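Quinoline 2-oxidoreductase small subunit (Pseudomonas putida, PDB 1T3Q) carries two [2Fe-2S] clusters and probably relays electrons between the molybdenum centre and FAD as the enzyme hydroxylates quinoline. Local coordinates at residues R21-E26 with V73-C78; M29-A34 with C56-D61; Q96-R101 with P157-A162; P128-V133 with G146-I151. All coordinates share one frame; numbering follows the deposited sequence.

Contact 1 (R21-E26 with V73-C78); sequences RVFYVE and VQAEGC
Val-25 and Val-73 meet methyl to methyl where the edge strand 19-25 of a plant-type ferredoxin fold, a mixed beta-sheet with helix 31-39 laid against it, is approached by the loop that leads into strand 79-81. Their closest atoms are Val-25 CG2 and Val-73 CG1, 3.9 Å apart, and the two side chains pass at a slant to one another. The second point of touch is aromatic: the far end of Phe-23, atom CZ, comes to 4.2 Å from the Ala-75 CB methyl, which sits near the plane of the ring, at its edge, and over neither face. With CG between the backbone N and the carbonyl carbon (chi1 53°), the ring is directed to the loop although the CB bond of Phe-23 does not point there. No hydrogen bond spans the two segments, and the side chains that meet here are apolar. Val-38 of helix 31-39 packs against both Phe-23 and Val-25, and the touching side chains are buried.

The alternate residues of the strand, Val-22 and Tyr-24, face the other way and are exposed, resting on Arg-11 of the neighbouring strand 10-16. The loop, too, has a polar side, where Gln-74 NE2 is hydrogen-bonded to Asp-52 of the medium subunit and Glu-76 OE2 accepts from the backbone of Ser-13. From Ala-75 to Cys-78 the chain reverses in a type II beta turn with Gly-77, at positive phi, in its third position, and the turn is closed by the bond from Cys-78 N to Ala-75 O, 2.9 Å long.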
loop_
_atom_site.group_PDB
_atom_site.type_symbol
_atom_site.label_atom_id
_atom_site.label_comp_id
_atom_site.label_asym_id
_atom_site.label_seq_id
_atom_site.Cartn_x
_atom_site.Cartn_y
_atom_site.Cartn_z
ATOM N N ARG A 21 -3.520 -16.746 -23.209
ATOM C CA ARG A 21 -4.317 -16.323 -22.068
ATOM C C ARG A 21 -5.805 -16.542 -22.305
ATOM O O ARG A 21 -6.270 -16.606 -23.445
ATOM C CB ARG A 21 -4.070 -14.839 -21.760
ATOM C CG ARG A 21 -2.617 -14.477 -21.470
ATOM C CD ARG A 21 -2.075 -15.230 -20.266
ATOM N NE ARG A 21 -2.722 -14.834 -19.018
ATOM C CZ ARG A 21 -2.472 -13.705 -18.359
ATOM N NH1 ARG A 21 -3.117 -13.443 -17.231
ATOM N NH2 ARG A 21 -1.570 -12.842 -18.813
ATOM N N VAL A 22 -6.542 -16.660 -21.211
ATOM C CA VAL A 22 -7.981 -16.842 -21.262
ATOM C C VAL A 22 -8.580 -15.890 -20.239
ATOM O O VAL A 22 -8.276 -15.979 -19.053
ATOM C CB VAL A 22 -8.388 -18.285 -20.898
ATOM C CG1 VAL A 22 -9.903 -18.399 -20.865
ATOM C CG2 VAL A 22 -7.810 -19.264 -21.911
ATOM N N PHE A 23 -9.415 -14.966 -20.700
ATOM C CA PHE A 23 -10.048 -14.012 -19.798
ATOM C C PHE A 23 -11.529 -13.845 -20.112
ATOM O O PHE A 23 -11.964 -14.048 -21.250
ATOM C CB PHE A 23 -9.316 -12.660 -19.852
ATOM C CG PHE A 23 -9.147 -12.103 -21.238
ATOM C CD1 PHE A 23 -10.111 -11.271 -21.793
ATOM C CD2 PHE A 23 -8.021 -12.422 -21.996
ATOM C CE1 PHE A 23 -9.962 -10.763 -23.081
ATOM C CE2 PHE A 23 -7.861 -11.920 -23.288
ATOM C CZ PHE A 23 -8.833 -11.090 -23.833
ATOM N N TYR A 24 -12.303 -13.493 -19.091
ATOM C CA TYR A 24 -13.738 -13.308 -19.241
ATOM C C TYR A 24 -14.104 -11.840 -19.212
ATOM O O TYR A 24 -13.698 -11.108 -18.314
ATOM C CB TYR A 24 -14.485 -14.057 -18.139
ATOM C CG TYR A 24 -14.406 -15.554 -18.297
ATOM C CD1 TYR A 24 -13.216 -16.239 -18.054
ATOM C CD2 TYR A 24 -15.507 -16.281 -18.744
ATOM C CE1 TYR A 24 -13.127 -17.611 -18.256
ATOM C CE2 TYR A 24 -15.427 -17.649 -18.950
ATOM C CZ TYR A 24 -14.235 -18.307 -18.705
ATOM O OH TYR A 24 -14.157 -19.662 -18.925
ATOM N N VAL A 25 -14.882 -11.419 -20.200
ATOM C CA VAL A 25 -15.288 -10.029 -20.312
ATOM C C VAL A 25 -16.681 -9.877 -20.894
ATOM O O VAL A 25 -17.213 -10.797 -21.524
ATOM C CB VAL A 25 -14.317 -9.242 -21.230
ATOM C CG1 VAL A 25 -12.945 -9.159 -20.591
ATOM C CG2 VAL A 25 -14.228 -9.921 -22.594
ATOM N N GLU A 26 -17.273 -8.709 -20.670
ATOM C CA GLU A 26 -18.582 -8.402 -21.227
ATOM C C GLU A 26 -18.294 -7.716 -22.554
ATOM O O GLU A 26 -17.256 -7.070 -22.708
ATOM C CB GLU A 26 -19.354 -7.433 -20.334
ATOM C CG GLU A 26 -19.702 -7.962 -18.967
ATOM C CD GLU A 26 -20.566 -6.995 -18.190
ATOM O OE1 GLU A 26 -20.107 -5.870 -17.914
ATOM O OE2 GLU A 26 -21.714 -7.357 -17.861
ATOM N N VAL A 73 -13.787 -8.479 -26.611
ATOM C CA VAL A 73 -14.164 -9.746 -27.231
ATOM C C VAL A 73 -13.578 -9.911 -28.635
ATOM O O VAL A 73 -13.507 -11.024 -29.151
ATOM C CB VAL A 73 -15.707 -9.944 -27.287
ATOM C CG1 VAL A 73 -16.265 -10.023 -25.880
ATOM C CG2 VAL A 73 -16.372 -8.824 -28.074
ATOM N N GLN A 74 -13.138 -8.816 -29.249
ATOM C CA GLN A 74 -12.547 -8.906 -30.582
ATOM C C GLN A 74 -11.083 -9.325 -30.520
ATOM O O GLN A 74 -10.406 -9.396 -31.544
ATOM C CB GLN A 74 -12.688 -7.577 -31.327
ATOM C CG GLN A 74 -14.130 -7.273 -31.712
ATOM C CD GLN A 74 -14.298 -5.929 -32.385
ATOM O OE1 GLN A 74 -13.900 -4.901 -31.846
ATOM N NE2 GLN A 74 -14.900 -5.929 -33.566
ATOM N N ALA A 75 -10.598 -9.621 -29.318
ATOM C CA ALA A 75 -9.213 -10.053 -29.159
ATOM C C ALA A 75 -9.118 -11.557 -29.402
ATOM O O ALA A 75 -8.022 -12.111 -29.515
ATOM C CB ALA A 75 -8.714 -9.724 -27.759
ATOM N N GLU A 76 -10.276 -12.209 -29.479
ATOM C CA GLU A 76 -10.331 -13.649 -29.692
ATOM C C GLU A 76 -9.463 -14.091 -30.860
ATOM O O GLU A 76 -9.578 -13.566 -31.970
ATOM C CB GLU A 76 -11.776 -14.098 -29.939
ATOM C CG GLU A 76 -11.915 -15.586 -30.290
ATOM C CD GLU A 76 -11.643 -16.501 -29.102
ATOM O OE1 GLU A 76 -11.294 -17.679 -29.322
ATOM O OE2 GLU A 76 -11.792 -16.045 -27.948
ATOM N N GLY A 77 -8.598 -15.064 -30.599
ATOM C CA GLY A 77 -7.730 -15.590 -31.639
ATOM C C GLY A 77 -6.607 -14.680 -32.092
ATOM O O GLY A 77 -5.936 -14.974 -33.085
ATOM N N CYS A 78 -6.385 -13.583 -31.375
ATOM C CA CYS A 78 -5.329 -12.644 -31.740
ATOM C C CYS A 78 -4.103 -12.736 -30.839
ATOM O O CYS A 78 -4.171 -13.247 -29.719
ATOM C CB CYS A 78 -5.858 -11.208 -31.700
ATOM S SG CYS A 78 -7.198 -10.866 -32.862
#

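Contact 2 (M29-A34 with C56-D61); sequences MHLADA and CTILID. With FES (Fe2/s2 (inorganic) cluster), chain H.
With CG anti to the backbone N (chi1 -175°) and chi2 at 51°, Leu-31 sends its CD2 methyl from the first turn of helix 31-39 to strand 57-60, where two isoleucines wait on the same strand face. Ile-60 meets it end on, CD1 lying 3.7 Å from Leu-31 CD2, while Ile-58 comes across at an angle and its own CD1 is likewise 3.7 Å from Leu-31 CD2. One leucine methyl thus touches both isoleucine tips. Ile-80 of the adjoining strand 79-81 packs on Leu-31 and Ile-58 and extends this apolar layer.

Nearer the cluster only small groups meet: Ala-32 CB rests 4.3 Å from Cys-56 CB. Cys-56 SG binds FE2 of the cluster at 2.3 Å, and Cys-68 binds the same iron. The helix start is fixed by His-30, whose ND1 accepts from Asp-33 N at 3.0 Å, the donor lying in the imidazole plane; its NE2 is hydrogen-bonded to Glu-49, a residue of the cluster pocket. Cap and glutamate together hold the ring at both nitrogens. Helix against sheet, with a cysteine ligand just ahead of the strand, belongs to the plant-type ferredoxin fold around its [2Fe-2S] site.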
loop_
_atom_site.group_PDB
_atom_site.type_symbol
_atom_site.label_atom_id
_atom_site.label_comp_id
_atom_site.label_asym_id
_atom_site.label_seq_id
_atom_site.Cartn_x
_atom_site.Cartn_y
_atom_site.Cartn_z
ATOM N N MET A 29 -17.106 -3.932 -22.792
ATOM C CA MET A 29 -15.795 -3.478 -22.341
ATOM C C MET A 29 -14.786 -3.456 -23.489
ATOM O O MET A 29 -14.651 -4.446 -24.218
ATOM C CB MET A 29 -15.283 -4.401 -21.219
ATOM C CG MET A 29 -13.905 -4.033 -20.677
ATOM S SD MET A 29 -13.335 -5.065 -19.309
ATOM C CE MET A 29 -14.009 -4.180 -17.913
ATOM N N HIS A 30 -14.085 -2.336 -23.669
ATOM C CA HIS A 30 -13.092 -2.307 -24.733
ATOM C C HIS A 30 -11.815 -3.015 -24.283
ATOM O O HIS A 30 -11.631 -3.299 -23.097
ATOM C CB HIS A 30 -12.810 -0.878 -25.243
ATOM C CG HIS A 30 -12.520 0.139 -24.178
ATOM N ND1 HIS A 30 -11.502 -0.004 -23.259
ATOM C CD2 HIS A 30 -13.052 1.366 -23.959
ATOM C CE1 HIS A 30 -11.416 1.093 -22.525
ATOM N NE2 HIS A 30 -12.345 1.940 -22.931
ATOM N N LEU A 31 -10.956 -3.333 -25.244
ATOM C CA LEU A 31 -9.715 -4.050 -24.977
ATOM C C LEU A 31 -8.775 -3.355 -23.997
ATOM O O LEU A 31 -8.138 -4.015 -23.169
ATOM C CB LEU A 31 -8.993 -4.327 -26.301
ATOM C CG LEU A 31 -7.728 -5.185 -26.230
ATOM C CD1 LEU A 31 -8.011 -6.471 -25.468
ATOM C CD2 LEU A 31 -7.244 -5.485 -27.642
ATOM N N ALA A 32 -8.690 -2.029 -24.081
ATOM C CA ALA A 32 -7.827 -1.275 -23.175
ATOM C C ALA A 32 -8.235 -1.563 -21.730
ATOM O O ALA A 32 -7.398 -1.909 -20.901
ATOM C CB ALA A 32 -7.926 0.226 -23.472
ATOM N N ASP A 33 -9.525 -1.425 -21.428
ATOM C CA ASP A 33 -10.018 -1.697 -20.075
ATOM C C ASP A 33 -9.821 -3.165 -19.673
ATOM O O ASP A 33 -9.479 -3.457 -18.529
ATOM C CB ASP A 33 -11.511 -1.344 -19.959
ATOM C CG ASP A 33 -11.754 0.134 -19.659
ATOM O OD1 ASP A 33 -12.936 0.550 -19.637
ATOM O OD2 ASP A 33 -10.776 0.887 -19.444
ATOM N N ALA A 34 -10.040 -4.092 -20.604
ATOM C CA ALA A 34 -9.880 -5.509 -20.283
ATOM C C ALA A 34 -8.434 -5.831 -19.928
ATOM O O ALA A 34 -8.168 -6.517 -18.936
ATOM C CB ALA A 34 -10.347 -6.377 -21.450
ATOM N N CYS A 56 -3.362 4.345 -25.899
ATOM C CA CYS A 56 -3.759 2.948 -25.714
ATOM C C CYS A 56 -3.284 2.077 -26.868
ATOM O O CYS A 56 -3.701 0.925 -26.988
ATOM C CB CYS A 56 -5.283 2.830 -25.669
ATOM S SG CYS A 56 -6.013 3.180 -27.286
ATOM N N THR A 57 -2.430 2.626 -27.718
ATOM C CA THR A 57 -1.942 1.880 -28.871
ATOM C C THR A 57 -1.148 0.642 -28.478
ATOM O O THR A 57 -0.211 0.718 -27.681
ATOM C CB THR A 57 -1.069 2.780 -29.774
ATOM O OG1 THR A 57 -1.830 3.927 -30.179
ATOM C CG2 THR A 57 -0.622 2.016 -31.031
ATOM N N ILE A 58 -1.540 -0.504 -29.031
ATOM C CA ILE A 58 -0.853 -1.767 -28.772
ATOM C C ILE A 58 -0.688 -2.480 -30.109
ATOM O O ILE A 58 -1.180 -2.010 -31.126
ATOM C CB ILE A 58 -1.663 -2.681 -27.826
ATOM C CG1 ILE A 58 -3.032 -2.988 -28.439
ATOM C CG2 ILE A 58 -1.803 -2.024 -26.454
ATOM C CD1 ILE A 58 -3.873 -3.944 -27.618
ATOM N N LEU A 59 0.018 -3.600 -30.117
ATOM C CA LEU A 59 0.186 -4.336 -31.366
ATOM C C LEU A 59 -0.683 -5.584 -31.322
ATOM O O LEU A 59 -0.631 -6.359 -30.362
ATOM C CB LEU A 59 1.649 -4.740 -31.579
ATOM C CG LEU A 59 2.695 -3.622 -31.661
ATOM C CD1 LEU A 59 4.080 -4.232 -31.873
ATOM C CD2 LEU A 59 2.364 -2.682 -32.799
ATOM N N ILE A 60 -1.501 -5.756 -32.353
ATOM C CA ILE A 60 -2.362 -6.921 -32.470
ATOM C C ILE A 60 -1.928 -7.617 -33.759
ATOM O O ILE A 60 -2.046 -7.062 -34.858
ATOM C CB ILE A 60 -3.851 -6.517 -32.519
ATOM C CG1 ILE A 60 -4.237 -5.865 -31.183
ATOM C CG2 ILE A 60 -4.722 -7.743 -32.774
ATOM C CD1 ILE A 60 -5.709 -5.534 -31.041
ATOM N N ASP A 61 -1.398 -8.825 -33.602
ATOM C CA ASP A 61 -0.885 -9.599 -34.724
ATOM C C ASP A 61 0.154 -8.762 -35.455
ATOM O O ASP A 61 0.194 -8.719 -36.683
ATOM C CB ASP A 61 -2.017 -10.015 -35.661
ATOM C CG ASP A 61 -3.026 -10.909 -34.978
ATOM O OD1 ASP A 61 -2.609 -11.745 -34.146
ATOM O OD2 ASP A 61 -4.233 -10.788 -35.269
HETATM FE FE1 FES H . -6.862 7.784 -26.761
HETATM FE FE2 FES H . -7.301 5.137 -27.225
HETATM S S1 FES H . -6.686 6.555 -28.707
HETATM S S2 FES H . -7.383 6.256 -25.223
#

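Contact 3 (Q96-R101 with P157-A162); sequences QDSFRR and PAVAEA
Van der Waals contact between Ser-98 and Val-159 forms the centre of this helix pair. Val-159 CG2 approaches Ser-98 CB to 3.4 Å, tighter than carbon atoms usually pack, and stands 3.5 Å from Ser-98 OG. The small serine is consistent with the close approach of the helices, 7.0 Å between Ser-98 CA and Val-159 CA. Its hydroxyl, placed anti to the backbone nitrogen (chi1 -174°), is hydrogen-bonded to the carbonyl O of Ala-153, so this buried polar group is satisfied by helix 148-154.

The electrostatic part lies at the more open margin. Arg-101 NE donates to Asp-97 OD1 at 2.7 Å, one turn back in the same helix; the oxygen is in the guanidinium plane, but the nitrogen stands 35° out of the carboxylate plane. Arg-101 NH1 forms a second salt bridge, to Asp-156, and passes the Ala-158 CB methyl at 4.0 Å. The same aspartate accepts from Ala-158 N, tying the start of helix 157-164 to the arginine.

Around this joint lie the helices of the second cluster domain: Val-159 also packs on Leu-122 of helix 111-124, and Phe-99 of helix 94-101 turns to helices 111-124 and 148-154.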
loop_
_atom_site.group_PDB
_atom_site.type_symbol
_atom_site.label_atom_id
_atom_site.label_comp_id
_atom_site.label_asym_id
_atom_site.label_seq_id
_atom_site.Cartn_x
_atom_site.Cartn_y
_atom_site.Cartn_z
ATOM N N GLN A 96 13.795 1.166 -25.854
ATOM C CA GLN A 96 13.517 1.735 -24.535
ATOM C C GLN A 96 14.724 2.496 -24.012
ATOM O O GLN A 96 14.606 3.631 -23.545
ATOM C CB GLN A 96 13.145 0.631 -23.544
ATOM C CG GLN A 96 11.861 -0.104 -23.888
ATOM C CD GLN A 96 11.649 -1.322 -23.017
ATOM O OE1 GLN A 96 12.500 -2.214 -22.967
ATOM N NE2 GLN A 96 10.513 -1.373 -22.324
ATOM N N ASP A 97 15.892 1.869 -24.093
ATOM C CA ASP A 97 17.112 2.507 -23.624
ATOM C C ASP A 97 17.365 3.806 -24.373
ATOM O O ASP A 97 17.846 4.784 -23.792
ATOM C CB ASP A 97 18.305 1.564 -23.786
ATOM C CG ASP A 97 19.612 2.220 -23.402
ATOM O OD1 ASP A 97 20.360 2.644 -24.310
ATOM O OD2 ASP A 97 19.881 2.324 -22.192
ATOM N N SER A 98 17.035 3.821 -25.662
ATOM C CA SER A 98 17.219 5.017 -26.468
ATOM C C SER A 98 16.290 6.132 -25.979
ATOM O O SER A 98 16.697 7.292 -25.884
ATOM C CB SER A 98 16.938 4.717 -27.934
ATOM O OG SER A 98 17.259 5.836 -28.732
ATOM N N PHE A 99 15.041 5.785 -25.686
ATOM C CA PHE A 99 14.086 6.777 -25.181
ATOM C C PHE A 99 14.673 7.439 -23.931
ATOM O O PHE A 99 14.584 8.657 -23.754
ATOM C CB PHE A 99 12.753 6.101 -24.816
ATOM C CG PHE A 99 11.713 6.180 -25.897
ATOM C CD1 PHE A 99 11.966 5.673 -27.173
ATOM C CD2 PHE A 99 10.473 6.759 -25.641
ATOM C CE1 PHE A 99 11.002 5.743 -28.173
ATOM C CE2 PHE A 99 9.497 6.834 -26.640
ATOM C CZ PHE A 99 9.761 6.325 -27.908
ATOM N N ARG A 100 15.277 6.624 -23.069
ATOM C CA ARG A 100 15.868 7.113 -21.834
ATOM C C ARG A 100 17.084 8.003 -22.091
ATOM O O ARG A 100 17.189 9.096 -21.533
ATOM C CB ARG A 100 16.282 5.938 -20.944
ATOM C CG ARG A 100 16.757 6.365 -19.573
ATOM C CD ARG A 100 17.356 5.211 -18.804
ATOM N NE ARG A 100 17.753 5.630 -17.465
ATOM C CZ ARG A 100 18.646 4.988 -16.720
ATOM N NH1 ARG A 100 19.233 3.895 -17.191
ATOM N NH2 ARG A 100 18.949 5.437 -15.508
ATOM N N ARG A 101 18.001 7.532 -22.932
ATOM C CA ARG A 101 19.204 8.300 -23.244
ATOM C C ARG A 101 18.898 9.655 -23.876
ATOM O O ARG A 101 19.608 10.631 -23.633
ATOM C CB ARG A 101 20.126 7.499 -24.177
ATOM C CG ARG A 101 20.803 6.313 -23.510
ATOM C CD ARG A 101 21.837 5.647 -24.420
ATOM N NE ARG A 101 21.241 4.900 -25.529
ATOM C CZ ARG A 101 21.135 5.348 -26.774
ATOM N NH1 ARG A 101 20.580 4.584 -27.704
ATOM N NH2 ARG A 101 21.587 6.554 -27.095
ATOM N N PRO A 157 21.182 5.497 -34.024
ATOM C CA PRO A 157 21.858 4.404 -34.736
ATOM C C PRO A 157 21.867 3.048 -34.022
ATOM O O PRO A 157 21.876 2.008 -34.675
ATOM C CB PRO A 157 23.261 4.967 -34.980
ATOM C CG PRO A 157 23.458 5.918 -33.828
ATOM C CD PRO A 157 22.115 6.603 -33.738
ATOM N N ALA A 158 21.856 3.053 -32.692
ATOM C CA ALA A 158 21.841 1.803 -31.935
ATOM C C ALA A 158 20.480 1.126 -32.097
ATOM O O ALA A 158 20.376 -0.105 -32.072
ATOM C CB ALA A 158 22.123 2.067 -30.463
ATOM N N VAL A 159 19.440 1.941 -32.260
ATOM C CA VAL A 159 18.086 1.430 -32.453
ATOM C C VAL A 159 17.970 0.794 -33.837
ATOM O O VAL A 159 17.402 -0.291 -33.991
ATOM C CB VAL A 159 17.035 2.566 -32.324
ATOM C CG1 VAL A 159 15.662 2.065 -32.746
ATOM C CG2 VAL A 159 16.989 3.059 -30.892
ATOM N N ALA A 160 18.514 1.473 -34.842
ATOM C CA ALA A 160 18.478 0.960 -36.206
ATOM C C ALA A 160 19.208 -0.380 -36.264
ATOM O O ALA A 160 18.742 -1.325 -36.896
ATOM C CB ALA A 160 19.127 1.961 -37.161
ATOM N N GLU A 161 20.354 -0.457 -35.593
ATOM C CA GLU A 161 21.142 -1.683 -35.563
ATOM C C GLU A 161 20.349 -2.819 -34.917
ATOM O O GLU A 161 20.304 -3.936 -35.438
ATOM C CB GLU A 161 22.447 -1.445 -34.795
ATOM C CG GLU A 161 23.268 -2.705 -34.530
ATOM C CD GLU A 161 23.782 -3.372 -35.798
ATOM O OE1 GLU A 161 24.368 -4.474 -35.693
ATOM O OE2 GLU A 161 23.607 -2.800 -36.898
ATOM N N ALA A 162 19.722 -2.530 -33.782
ATOM C CA ALA A 162 18.931 -3.532 -33.082
ATOM C C ALA A 162 17.761 -3.974 -33.959
ATOM O O ALA A 162 17.406 -5.154 -33.991
ATOM C CB ALA A 162 18.421 -2.966 -31.759
#

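Contact 4 (P128-V133 with G146-I151); sequences PSRDEV and GYETII
Arg-130 lies across Ile-151, pairing the first turns of helices 130-136 and 148-154 in the helical [2Fe-2S] domain typical of the molybdenum hydroxylases. The two side chains are angled to one another, and the guanidinium sets one face on the Ile-151 CG2 methyl, which stands over the middle of the group, 3.6 Å from Arg-130 CZ. A bend at chi3 (68°) folds the arginine over the isoleucine instead of letting it run straight on. The edge of the guanidinium is turned to helix 148-154: NH2 of Arg-130 is 3.7 Å from Glu-148 O, with no hydrogen bond between them. Glu-148 brings its CG alongside the same nitrogen, yet its OE1 lies well out of the guanidinium plane, 4.4 Å from Arg-130 NH2, where no N-H points at it, and any attraction is probably one of charge alone.

Both charged groups find their firmer partners outside the two segments. Arg-130 forms salt bridges with Asp-152 and with Asp-721 of the large subunit, and Glu-148 with Arg-680 of that subunit, so the arginine stands at a subunit interface. One turn further along helix 130-136, Val-133 and Ile-151 lie side by side on the buried side, running in opposing senses, Val-133 CG1 coming to 3.7 Å from Ile-151 CD1.

What presents Arg-130 and Val-133 is a helix start closed by a capping box. Ser-129, the N-cap, takes the Glu-132 N-H on its hydroxyl, Ser-129 OG, at 3.0 Å, and in return Ser-129 N donates to Glu-132 OE2 at 2.8 Å, reaching that oxygen from above the carboxylate plane.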
loop_
_atom_site.group_PDB
_atom_site.type_symbol
_atom_site.label_atom_id
_atom_site.label_comp_id
_atom_site.label_asym_id
_atom_site.label_seq_id
_atom_site.Cartn_x
_atom_site.Cartn_y
_atom_site.Cartn_z
ATOM N N PRO A 128 14.401 4.885 -40.458
ATOM C CA PRO A 128 13.502 5.844 -41.099
ATOM C C PRO A 128 14.077 7.249 -40.976
ATOM O O PRO A 128 14.871 7.516 -40.081
ATOM C CB PRO A 128 12.207 5.675 -40.311
ATOM C CG PRO A 128 12.707 5.364 -38.933
ATOM C CD PRO A 128 13.820 4.369 -39.205
ATOM N N SER A 129 13.695 8.137 -41.884
ATOM C CA SER A 129 14.169 9.514 -41.838
ATOM C C SER A 129 13.394 10.222 -40.729
ATOM O O SER A 129 12.345 9.744 -40.300
ATOM C CB SER A 129 13.900 10.211 -43.169
ATOM O OG SER A 129 12.508 10.421 -43.358
ATOM N N ARG A 130 13.902 11.355 -40.259
ATOM C CA ARG A 130 13.197 12.083 -39.212
ATOM C C ARG A 130 11.794 12.446 -39.701
ATOM O O ARG A 130 10.828 12.353 -38.947
ATOM C CB ARG A 130 13.971 13.348 -38.819
ATOM C CG ARG A 130 15.293 13.068 -38.117
ATOM C CD ARG A 130 15.990 14.358 -37.698
ATOM N NE ARG A 130 15.268 15.050 -36.632
ATOM C CZ ARG A 130 15.366 14.751 -35.341
ATOM N NH1 ARG A 130 16.167 13.770 -34.945
ATOM N NH2 ARG A 130 14.658 15.428 -34.445
ATOM N N ASP A 131 11.685 12.851 -40.966
ATOM C CA ASP A 131 10.389 13.220 -41.536
ATOM C C ASP A 131 9.423 12.047 -41.558
ATOM O O ASP A 131 8.237 12.212 -41.283
ATOM C CB ASP A 131 10.559 13.762 -42.958
ATOM C CG ASP A 131 10.923 15.231 -42.977
ATOM O OD1 ASP A 131 11.307 15.738 -44.051
ATOM O OD2 ASP A 131 10.810 15.883 -41.919
ATOM N N GLU A 132 9.934 10.867 -41.893
ATOM C CA GLU A 132 9.110 9.670 -41.937
ATOM C C GLU A 132 8.606 9.340 -40.533
ATOM O O GLU A 132 7.444 8.965 -40.351
ATOM C CB GLU A 132 9.920 8.498 -42.516
ATOM C CG GLU A 132 10.216 8.667 -44.011
ATOM C CD GLU A 132 11.269 7.703 -44.558
ATOM O OE1 GLU A 132 11.434 7.668 -45.797
ATOM O OE2 GLU A 132 11.933 6.993 -43.771
ATOM N N VAL A 133 9.478 9.487 -39.541
ATOM C CA VAL A 133 9.086 9.204 -38.168
ATOM C C VAL A 133 8.022 10.202 -37.708
ATOM O O VAL A 133 7.004 9.808 -37.142
ATOM C CB VAL A 133 10.295 9.251 -37.208
ATOM C CG1 VAL A 133 9.834 8.997 -35.775
ATOM C CG2 VAL A 133 11.319 8.185 -37.610
ATOM N N GLY A 146 7.445 17.910 -26.484
ATOM C CA GLY A 146 7.714 18.722 -27.656
ATOM C C GLY A 146 8.159 17.841 -28.820
ATOM O O GLY A 146 8.588 18.340 -29.856
ATOM N N TYR A 147 8.087 16.527 -28.621
ATOM C CA TYR A 147 8.403 15.518 -29.644
ATOM C C TYR A 147 9.813 15.346 -30.196
ATOM O O TYR A 147 10.169 14.240 -30.606
ATOM C CB TYR A 147 7.490 15.701 -30.854
ATOM C CG TYR A 147 6.016 15.630 -30.550
ATOM C CD1 TYR A 147 5.409 14.423 -30.217
ATOM C CD2 TYR A 147 5.226 16.774 -30.610
ATOM C CE1 TYR A 147 4.037 14.354 -29.955
ATOM C CE2 TYR A 147 3.858 16.718 -30.352
ATOM C CZ TYR A 147 3.272 15.509 -30.028
ATOM O OH TYR A 147 1.918 15.457 -29.802
ATOM N N GLU A 148 10.611 16.408 -30.237
ATOM C CA GLU A 148 11.939 16.278 -30.829
ATOM C C GLU A 148 12.782 15.116 -30.318
ATOM O O GLU A 148 13.383 14.391 -31.113
ATOM C CB GLU A 148 12.742 17.576 -30.696
ATOM C CG GLU A 148 14.104 17.466 -31.383
ATOM C CD GLU A 148 14.864 18.771 -31.448
ATOM O OE1 GLU A 148 16.054 18.734 -31.830
ATOM O OE2 GLU A 148 14.279 19.827 -31.129
ATOM N N THR A 149 12.811 14.912 -29.004
ATOM C CA THR A 149 13.622 13.840 -28.449
ATOM C C THR A 149 13.085 12.437 -28.730
ATOM O O THR A 149 13.834 11.465 -28.664
ATOM C CB THR A 149 13.836 14.033 -26.930
ATOM O OG1 THR A 149 12.578 14.263 -26.285
ATOM C CG2 THR A 149 14.759 15.227 -26.680
ATOM N N ILE A 150 11.792 12.327 -29.024
ATOM C CA ILE A 150 11.214 11.030 -29.357
ATOM C C ILE A 150 11.704 10.692 -30.770
ATOM O O ILE A 150 12.029 9.534 -31.072
ATOM C CB ILE A 150 9.665 11.072 -29.335
ATOM C CG1 ILE A 150 9.174 11.230 -27.895
ATOM C CG2 ILE A 150 9.093 9.798 -29.944
ATOM C CD1 ILE A 150 7.673 11.457 -27.769
ATOM N N ILE A 151 11.769 11.710 -31.627
ATOM C CA ILE A 151 12.244 11.517 -32.997
ATOM C C ILE A 151 13.721 11.121 -32.900
ATOM O O ILE A 151 14.185 10.221 -33.607
ATOM C CB ILE A 151 12.118 12.811 -33.840
ATOM C CG1 ILE A 151 10.680 13.337 -33.797
ATOM C CG2 ILE A 151 12.525 12.544 -35.291
ATOM C CD1 ILE A 151 9.630 12.366 -34.306
#

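Contacts 1 and 2 are buried, apolar joints of one ferredoxin-like domain and touch each other, Ala-75 CB lying 4.0 Å from Leu-31 CD1; both reach the same sheet, and helix 31-39, which contributes to contact 2, packs on contact 1. Contacts 3 and 4, on the opposite side of the chain's centre, join helix to helix and are only partly buried, and each sets an arginine with carboxylate partners beside close packing of a valine or isoleucine. They meet through Phe-99 and Ile-150. The centres of contacts 1 and 4 are about 34 Å apart. Contact 2 alone holds a cluster ligand; contacts 1 and 2 meet the medium subunit and contacts 3 and 4 the large subunit.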